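Local coordinates for putative tryptophan halogenase (Xanthomonas campestris pv. campestris, PDB 6Y1W) that acts as a flavin-dependent halogenase, one of a family that uses reduced FAD, oxygen and halide to halogenate substrates such as indoles, and is captured here without its flavin, at the (2S,3S)-butane-2,3-diol site and the interface of chains A and B. Coordinates in Å, arbitrary orientation; residue numbers count along the deposited sequence, not the author numbering. Chains: chain A/B, Putative tryptophan halogenase.

Contact 1: the (2S,3S)-butane-2,3-diol site. Residues chain A 63-64, 106, 108, 439-441, 444. With BUD ((2S,3S)-butane-2,3-diol), chain C.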
loop_
_atom_site.group_PDB
_atom_site.type_symbol
_atom_site.label_atom_id
_atom_site.label_comp_id
_atom_site.label_asym_id
_atom_site.label_seq_id
_atom_site.Cartn_x
_atom_site.Cartn_y
_atom_site.Cartn_z
ATOM N N ILE A 63 -2.596 -16.709 10.545
ATOM C CA ILE A 63 -2.985 -16.192 9.230
ATOM C C ILE A 63 -1.813 -16.283 8.258
ATOM O O ILE A 63 -0.684 -16.621 8.675
ATOM C CB ILE A 63 -3.563 -14.765 9.359
ATOM C CG1 ILE A 63 -2.631 -13.842 10.112
ATOM C CG2 ILE A 63 -4.935 -14.810 10.097
ATOM C CD1 ILE A 63 -3.198 -12.387 10.144
ATOM N N PRO A 64 -2.028 -16.034 6.963
ATOM C CA PRO A 64 -1.011 -16.444 5.974
ATOM C C PRO A 64 0.316 -15.730 6.089
ATOM O O PRO A 64 1.300 -16.210 5.510
ATOM C CB PRO A 64 -1.691 -16.143 4.632
ATOM C CG PRO A 64 -3.180 -16.397 4.935
ATOM C CD PRO A 64 -3.346 -15.815 6.311
ATOM N N HIS A 106 -15.638 -16.466 6.609
ATOM C CA HIS A 106 -14.632 -15.497 6.206
ATOM C C HIS A 106 -13.400 -16.312 5.843
ATOM O O HIS A 106 -12.691 -16.791 6.733
ATOM C CB HIS A 106 -14.324 -14.531 7.342
ATOM C CG HIS A 106 -13.225 -13.568 7.030
ATOM N ND1 HIS A 106 -12.594 -12.827 8.006
ATOM C CD2 HIS A 106 -12.623 -13.257 5.858
ATOM C CE1 HIS A 106 -11.656 -12.081 7.442
ATOM N NE2 HIS A 106 -11.641 -12.334 6.146
ATOM N N PHE A 108 -9.724 -17.097 3.454
ATOM C CA PHE A 108 -8.637 -16.501 2.699
ATOM C C PHE A 108 -8.983 -16.513 1.217
ATOM O O PHE A 108 -10.075 -16.924 0.806
ATOM C CB PHE A 108 -7.329 -17.249 2.975
ATOM C CG PHE A 108 -6.991 -17.350 4.442
ATOM C CD1 PHE A 108 -7.104 -16.236 5.272
ATOM C CD2 PHE A 108 -6.572 -18.562 4.986
ATOM C CE1 PHE A 108 -6.790 -16.334 6.634
ATOM C CE2 PHE A 108 -6.279 -18.669 6.345
ATOM C CZ PHE A 108 -6.367 -17.569 7.160
ATOM N N LEU A 439 -3.815 -5.016 7.084
ATOM C CA LEU A 439 -3.873 -6.471 7.017
ATOM C C LEU A 439 -5.028 -6.949 6.140
ATOM O O LEU A 439 -4.854 -7.851 5.323
ATOM C CB LEU A 439 -3.989 -7.048 8.429
ATOM C CG LEU A 439 -4.325 -8.537 8.478
ATOM C CD1 LEU A 439 -3.227 -9.398 7.830
ATOM C CD2 LEU A 439 -4.523 -8.950 9.929
ATOM N N PHE A 440 -6.235 -6.429 6.361
ATOM C CA PHE A 440 -7.409 -7.072 5.788
ATOM C C PHE A 440 -7.603 -6.625 4.338
ATOM O O PHE A 440 -7.689 -5.427 4.046
ATOM C CB PHE A 440 -8.627 -6.800 6.670
ATOM C CG PHE A 440 -8.532 -7.526 7.999
ATOM C CD1 PHE A 440 -8.681 -8.903 8.037
ATOM C CD2 PHE A 440 -8.243 -6.846 9.181
ATOM C CE1 PHE A 440 -8.565 -9.579 9.219
ATOM C CE2 PHE A 440 -8.119 -7.515 10.376
ATOM C CZ PHE A 440 -8.287 -8.889 10.405
ATOM N N ALA A 441 -7.633 -7.601 3.442
ATOM C CA ALA A 441 -7.788 -7.372 2.025
ATOM C C ALA A 441 -9.235 -6.990 1.691
ATOM O O ALA A 441 -10.151 -7.112 2.504
ATOM C CB ALA A 441 -7.395 -8.632 1.255
ATOM N N SER A 444 -11.781 -9.612 2.425
ATOM C CA SER A 444 -12.171 -9.758 3.828
ATOM C C SER A 444 -13.272 -8.777 4.189
ATOM O O SER A 444 -14.284 -9.167 4.789
ATOM C CB SER A 444 -10.962 -9.520 4.736
ATOM O OG SER A 444 -10.088 -10.639 4.679
HETATM C C1 BUD C . -5.629 -12.618 6.945
HETATM O O1 BUD C . -7.955 -12.138 6.905
HETATM C C2 BUD C . -6.703 -11.610 6.534
HETATM O O2 BUD C . -7.564 -10.390 4.580
HETATM C C3 BUD C . -6.653 -11.386 5.019
HETATM C C4 BUD C . -5.230 -10.966 4.630
#

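Contact 2: the (2S,3S)-butane-2,3-diol site. Residues chain A 269-272, 287, 289, 294, 298-299, 302. With BUD ((2S,3S)-butane-2,3-diol), chain D.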
loop_
_atom_site.group_PDB
_atom_site.type_symbol
_atom_site.label_atom_id
_atom_site.label_comp_id
_atom_site.label_asym_id
_atom_site.label_seq_id
_atom_site.Cartn_x
_atom_site.Cartn_y
_atom_site.Cartn_z
ATOM N N ASP A 269 -22.432 -16.131 21.032
ATOM C CA ASP A 269 -23.448 -16.520 22.003
ATOM C C ASP A 269 -24.126 -15.240 22.506
ATOM O O ASP A 269 -24.242 -14.275 21.745
ATOM C CB ASP A 269 -22.824 -17.333 23.148
ATOM C CG ASP A 269 -23.854 -18.200 23.864
ATOM O OD1 ASP A 269 -24.280 -19.227 23.277
ATOM O OD2 ASP A 269 -24.256 -17.810 24.989
ATOM N N ARG A 270 -24.579 -15.212 23.757
ATOM C CA ARG A 270 -25.374 -14.073 24.243
ATOM C C ARG A 270 -24.525 -12.860 24.580
ATOM O O ARG A 270 -24.993 -11.722 24.428
ATOM C CB ARG A 270 -26.150 -14.465 25.514
ATOM C CG ARG A 270 -27.199 -15.535 25.298
ATOM C CD ARG A 270 -27.747 -15.956 26.694
ATOM N NE ARG A 270 -28.214 -14.787 27.454
ATOM C CZ ARG A 270 -29.384 -14.168 27.247
ATOM N NH1 ARG A 270 -30.234 -14.588 26.311
ATOM N NH2 ARG A 270 -29.687 -13.116 27.995
ATOM N N ALA A 271 -23.299 -13.071 25.082
ATOM C CA ALA A 271 -22.457 -11.981 25.580
ATOM C C ALA A 271 -20.982 -12.296 25.317
ATOM O O ALA A 271 -20.079 -11.900 26.076
ATOM C CB ALA A 271 -22.697 -11.719 27.073
ATOM N N GLY A 272 -20.731 -12.941 24.184
ATOM C CA GLY A 272 -19.373 -13.314 23.822
ATOM C C GLY A 272 -19.421 -14.328 22.700
ATOM O O GLY A 272 -20.424 -14.442 22.001
ATOM N N ILE A 287 -14.105 -19.729 25.445
ATOM C CA ILE A 287 -15.191 -18.760 25.346
ATOM C C ILE A 287 -14.590 -17.420 25.732
ATOM O O ILE A 287 -13.827 -17.320 26.704
ATOM C CB ILE A 287 -16.427 -19.137 26.200
ATOM C CG1 ILE A 287 -17.530 -18.088 25.989
ATOM C CG2 ILE A 287 -16.114 -19.286 27.719
ATOM C CD1 ILE A 287 -18.931 -18.626 26.359
ATOM N N TYR A 289 -15.566 -13.543 26.619
ATOM C CA TYR A 289 -16.790 -12.882 27.071
ATOM C C TYR A 289 -16.468 -11.608 27.842
ATOM O O TYR A 289 -15.316 -11.291 28.118
ATOM C CB TYR A 289 -17.638 -13.834 27.945
ATOM C CG TYR A 289 -16.977 -14.234 29.246
ATOM C CD1 TYR A 289 -16.049 -15.295 29.306
ATOM C CD2 TYR A 289 -17.318 -13.608 30.439
ATOM C CE1 TYR A 289 -15.443 -15.677 30.506
ATOM C CE2 TYR A 289 -16.726 -13.981 31.640
ATOM C CZ TYR A 289 -15.804 -15.001 31.680
ATOM O OH TYR A 289 -15.264 -15.297 32.896
ATOM N N THR A 294 -21.783 -10.720 31.874
ATOM C CA THR A 294 -22.025 -12.078 32.331
ATOM C C THR A 294 -20.947 -12.427 33.339
ATOM O O THR A 294 -20.009 -11.657 33.544
ATOM C CB THR A 294 -22.050 -13.061 31.166
ATOM O OG1 THR A 294 -22.755 -14.238 31.583
ATOM C CG2 THR A 294 -20.658 -13.434 30.804
ATOM N N SER A 298 -21.529 -18.576 34.392
ATOM C CA SER A 298 -22.426 -18.669 33.246
ATOM C C SER A 298 -21.637 -18.944 31.977
ATOM O O SER A 298 -22.062 -19.747 31.143
ATOM C CB SER A 298 -23.260 -17.402 33.080
ATOM O OG SER A 298 -23.972 -17.136 34.277
ATOM N N ALA A 299 -20.470 -18.309 31.838
ATOM C CA ALA A 299 -19.653 -18.552 30.649
ATOM C C ALA A 299 -19.179 -19.999 30.607
ATOM O O ALA A 299 -19.132 -20.615 29.533
ATOM C CB ALA A 299 -18.468 -17.601 30.628
ATOM N N VAL A 302 -21.996 -22.227 29.322
ATOM C CA VAL A 302 -22.162 -22.139 27.871
ATOM C C VAL A 302 -21.062 -22.924 27.163
ATOM O O VAL A 302 -21.321 -23.657 26.213
ATOM C CB VAL A 302 -22.165 -20.668 27.423
ATOM C CG1 VAL A 302 -22.066 -20.567 25.913
ATOM C CG2 VAL A 302 -23.409 -19.969 27.922
HETATM C C1 BUD D . -22.389 -16.467 29.757
HETATM O O1 BUD D . -24.235 -16.135 28.327
HETATM C C2 BUD D . -22.908 -15.750 28.528
HETATM O O2 BUD D . -22.707 -15.856 26.150
HETATM C C3 BUD D . -22.061 -16.196 27.331
HETATM C C4 BUD D . -20.723 -15.459 27.350
HETATM O O HOH W 1 -25.723 -14.088 29.157
#

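Contact 3: the interface of chains A and B. Residues chain A 115, 117, 461-462, 464-465; chain B 38-39, 41-42.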
loop_
_atom_site.group_PDB
_atom_site.type_symbol
_atom_site.label_atom_id
_atom_site.label_comp_id
_atom_site.label_asym_id
_atom_site.label_seq_id
_atom_site.Cartn_x
_atom_site.Cartn_y
_atom_site.Cartn_z
ATOM N N HIS A 115 -13.001 -7.026 -12.395
ATOM C CA HIS A 115 -12.680 -6.229 -13.565
ATOM C C HIS A 115 -11.784 -5.091 -13.100
ATOM O O HIS A 115 -11.828 -4.698 -11.931
ATOM C CB HIS A 115 -13.941 -5.668 -14.237
ATOM C CG HIS A 115 -13.668 -5.023 -15.565
ATOM N ND1 HIS A 115 -13.580 -3.654 -15.720
ATOM C CD2 HIS A 115 -13.407 -5.556 -16.786
ATOM C CE1 HIS A 115 -13.305 -3.368 -16.983
ATOM N NE2 HIS A 115 -13.183 -4.502 -17.651
ATOM N N SER A 117 -12.108 -2.063 -13.483
ATOM C CA SER A 117 -12.925 -0.957 -13.002
ATOM C C SER A 117 -13.773 -1.309 -11.787
ATOM O O SER A 117 -14.315 -0.396 -11.159
ATOM C CB SER A 117 -13.843 -0.459 -14.118
ATOM O OG SER A 117 -14.892 -1.399 -14.378
ATOM N N PRO A 461 -22.042 0.636 -11.916
ATOM C CA PRO A 461 -22.823 0.537 -13.164
ATOM C C PRO A 461 -22.154 -0.252 -14.294
ATOM O O PRO A 461 -22.838 -0.601 -15.263
ATOM C CB PRO A 461 -23.059 2.007 -13.561
ATOM C CG PRO A 461 -22.037 2.783 -12.827
ATOM C CD PRO A 461 -21.710 2.033 -11.557
ATOM N N VAL A 462 -20.860 -0.571 -14.220
ATOM C CA VAL A 462 -20.299 -1.370 -15.297
ATOM C C VAL A 462 -21.002 -2.735 -15.360
ATOM O O VAL A 462 -21.102 -3.335 -16.430
ATOM C CB VAL A 462 -18.776 -1.526 -15.138
ATOM C CG1 VAL A 462 -18.454 -2.527 -14.035
ATOM C CG2 VAL A 462 -18.150 -1.966 -16.448
ATOM N N ASP A 464 -24.074 -3.160 -15.143
ATOM C CA ASP A 464 -25.363 -3.052 -15.834
ATOM C C ASP A 464 -25.215 -3.243 -17.337
ATOM O O ASP A 464 -26.230 -3.322 -18.046
ATOM C CB ASP A 464 -26.028 -1.699 -15.547
ATOM C CG ASP A 464 -26.441 -1.539 -14.104
ATOM O OD1 ASP A 464 -27.007 -2.492 -13.503
ATOM O OD2 ASP A 464 -26.219 -0.452 -13.552
ATOM N N LEU A 465 -23.980 -3.343 -17.835
ATOM C CA LEU A 465 -23.742 -3.621 -19.236
ATOM C C LEU A 465 -24.071 -5.071 -19.579
ATOM O O LEU A 465 -24.242 -5.395 -20.758
ATOM C CB LEU A 465 -22.282 -3.344 -19.598
ATOM C CG LEU A 465 -21.851 -1.864 -19.676
ATOM C CD1 LEU A 465 -20.341 -1.789 -19.837
ATOM C CD2 LEU A 465 -22.531 -1.165 -20.821
ATOM N N LEU B 38 -15.158 2.417 -21.586
ATOM C CA LEU B 38 -15.708 1.514 -20.573
ATOM C C LEU B 38 -17.229 1.525 -20.556
ATOM O O LEU B 38 -17.863 0.458 -20.580
ATOM C CB LEU B 38 -15.198 1.882 -19.184
ATOM C CG LEU B 38 -15.720 0.977 -18.059
ATOM C CD1 LEU B 38 -15.006 -0.378 -18.153
ATOM C CD2 LEU B 38 -15.477 1.620 -16.679
ATOM N N LEU B 39 -17.836 2.711 -20.576
ATOM C CA LEU B 39 -19.259 2.837 -20.270
ATOM C C LEU B 39 -20.074 3.468 -21.389
ATOM O O LEU B 39 -21.265 3.709 -21.192
ATOM C CB LEU B 39 -19.439 3.650 -18.983
ATOM C CG LEU B 39 -18.886 3.021 -17.717
ATOM C CD1 LEU B 39 -18.937 3.986 -16.533
ATOM C CD2 LEU B 39 -19.679 1.738 -17.404
ATOM N N ARG B 41 -21.517 2.444 -23.953
ATOM C CA ARG B 41 -22.714 1.770 -24.461
ATOM C C ARG B 41 -23.964 2.117 -23.669
ATOM O O ARG B 41 -25.075 1.880 -24.168
ATOM C CB ARG B 41 -22.509 0.257 -24.467
ATOM C CG ARG B 41 -21.643 -0.223 -25.621
ATOM C CD ARG B 41 -21.462 -1.744 -25.607
ATOM N NE ARG B 41 -20.473 -2.159 -24.620
ATOM C CZ ARG B 41 -20.544 -3.290 -23.921
ATOM N NH1 ARG B 41 -21.566 -4.122 -24.095
ATOM N NH2 ARG B 41 -19.593 -3.586 -23.044
ATOM N N GLN B 42 -23.825 2.616 -22.442
ATOM C CA GLN B 42 -24.981 3.009 -21.640
ATOM C C GLN B 42 -25.009 4.464 -21.202
ATOM O O GLN B 42 -25.973 4.864 -20.545
ATOM C CB GLN B 42 -25.113 2.123 -20.397
ATOM C CG GLN B 42 -24.053 2.342 -19.343
ATOM C CD GLN B 42 -24.053 1.173 -18.363
ATOM O OE1 GLN B 42 -24.720 0.152 -18.603
ATOM N NE2 GLN B 42 -23.314 1.306 -17.279
HETATM O O HOH W 2 -26.581 -1.163 -19.883
HETATM O O HOH W 3 -22.421 -6.362 -22.052
#

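Contact 1: the (2S,3S)-butane-2,3-diol site
This pocket of the tryptophan halogenase fold lies near the active-site lysine, A:Lys89. It is built from the 439-441 loop, the start of helix 442-451, the end of strand 102-107 with A:Phe108 after it, and the loop at A:Ile63 and A:Pro64. A (2S,3S)-butane-2,3-diol, probably from the crystallisation or cryoprotection medium, binds here and is mostly buried. BUD O2 bonds to both the loop and the helix. The backbone N of A:Ala441 donates to BUD O2 at 3.0 Å, nearly straight (172° at H). The hydroxyl OG of A:Ser444 meets BUD O2 at 2.5 Å, with the direction of the bond undecided. A:Ser444 OG stands anti to its carbonyl carbon (chi1 -74°). A:His106 backs the serine and also brushes BUD O1 with CE1. Its CG is anti to the backbone N (chi1 176°). A:His106 NE2 and A:Ser444 OG bond in the ring plane at 2.7 Å, which would help hold the serine hydroxyl in place. The A:Phe440 ring brings CD1 and CE1 near BUD O1, with A:Phe440 CD1 3.7 Å from BUD C2. The methyl C1 sits among apolar groups. A:Ile63 brings CB, CG2 and CD1 to it, with CG1 in the crowded position. A:Phe108 points CE1 at the same methyl. One face of the A:Phe108 ring carries A:Pro64 CD, toward the rim. A:Leu439 CD1 lies 4.1 Å from both methyls, BUD C1 and BUD C4.

Contact 2: the (2S,3S)-butane-2,3-diol site
The backbone turns at A:Arg270 and A:Ala271 (the latter phi/psi -147/36°), just before strand 272-278, and brings the A:Ala271 amide to one hydroxyl of the ligand. In this flavin-dependent halogenase the pocket lies between that turn, strand 283-289 and helix 296-306. The (2S,3S)-butane-2,3-diol is partly occupied, almost wholly buried and probably comes from the crystallisation or cryoprotection medium. A:Ala271 N donates to BUD O2 at 3.0 Å. The bond from A:Arg270 N to BUD O2 is weak and bent, as that amide serves mainly A:Asp269. BUD O2 in turn donates to the carboxylate OD2 of A:Asp269 at 2.8 Å, on the anti lone pair. A:Asp269 has CG anti to its backbone N (chi1 -158°). A:Asp269 OD2 also takes A:Arg270 N at 2.9 Å from above the carboxylate plane, which steadies the side chain. That amide may favour the charged carboxylate. A:Arg270 bends at chi3 and holds water 1 at the edge of its guanidinium, in plane. A:Arg270 NE is 3.1 Å from water 1. Water 1 is 2.7 Å from the second hydroxyl, BUD O1. Apolar groups enclose the methyls. A:Tyr289 meets BUD C4 with CB at 3.5 Å, while its ring carries A:Ala299 CB over one face. A:Ile287 adds its CD1 tip to C4. The methyl BUD C1 packs against A:Thr294 CG2 at 3.6 Å, with A:Ser298 CB and A:Ala299 CA alongside. A:Val302 turns its CG2 branch toward BUD C3.

Contact 3: the interface of chains A and B
B:Gln42 holds CG between its backbone N and carbonyl carbon, the crowded position (chi1 70°), and runs extended beyond CG. Its amide thus reaches the 3-10 helix 461-465 of chain A. B:Gln42 NE2 donates to the backbone O of A:Pro461 at 2.8 Å. The bond is nearly straight (167° at H), with the oxygen in the amide plane but the donor above the carbonyl plane. The amide oxygen of B:Gln42, OE1, is 2.6 Å from water 2, which also reaches A:Asp464 O. A:Leu465 has CG anti to its carbonyl carbon (chi1 -73°) and hides the most surface here. It crosses B:Gln42 obliquely, with CD2 3.7 Å from B:Gln42 CD. The same CD2 lies over the centre of the B:Arg41 guanidinium. B:Leu38, next to last in helix 25-39, has CG anti to N. Its CD1 meets A:His115 CE1 tip to tip at 3.6 Å, and its CD2 touches A:Ser117 CB. The A:Ser117 backbone N and OG both meet A:His115 ND1, anchoring the ring. The side chains of B:Leu39 and A:Val462 cross at about a right angle. This patch and its two-fold twin join the chains of the deposited dimer, which may or may not form in solution.

Contact 1 and contact 2 lie in the same chain, with C-alpha centres about 26 Å apart. Contact 3 is about 29 Å from contact 1 and 47 Å from contact 2, again between C-alpha centres. The three share no residue. Contact 1 is nearest the active-site lysine, A:Lys89, with its centre about 8 Å away, whereas contact 2 is about 21 Å and contact 3 about 35 Å from it. A diol in contact 1 could therefore sit close to where substrate is handled. Contact 2 looks like a separate pocket. Contact 3 lies on the surface, and this patch is well away from A:Lys89.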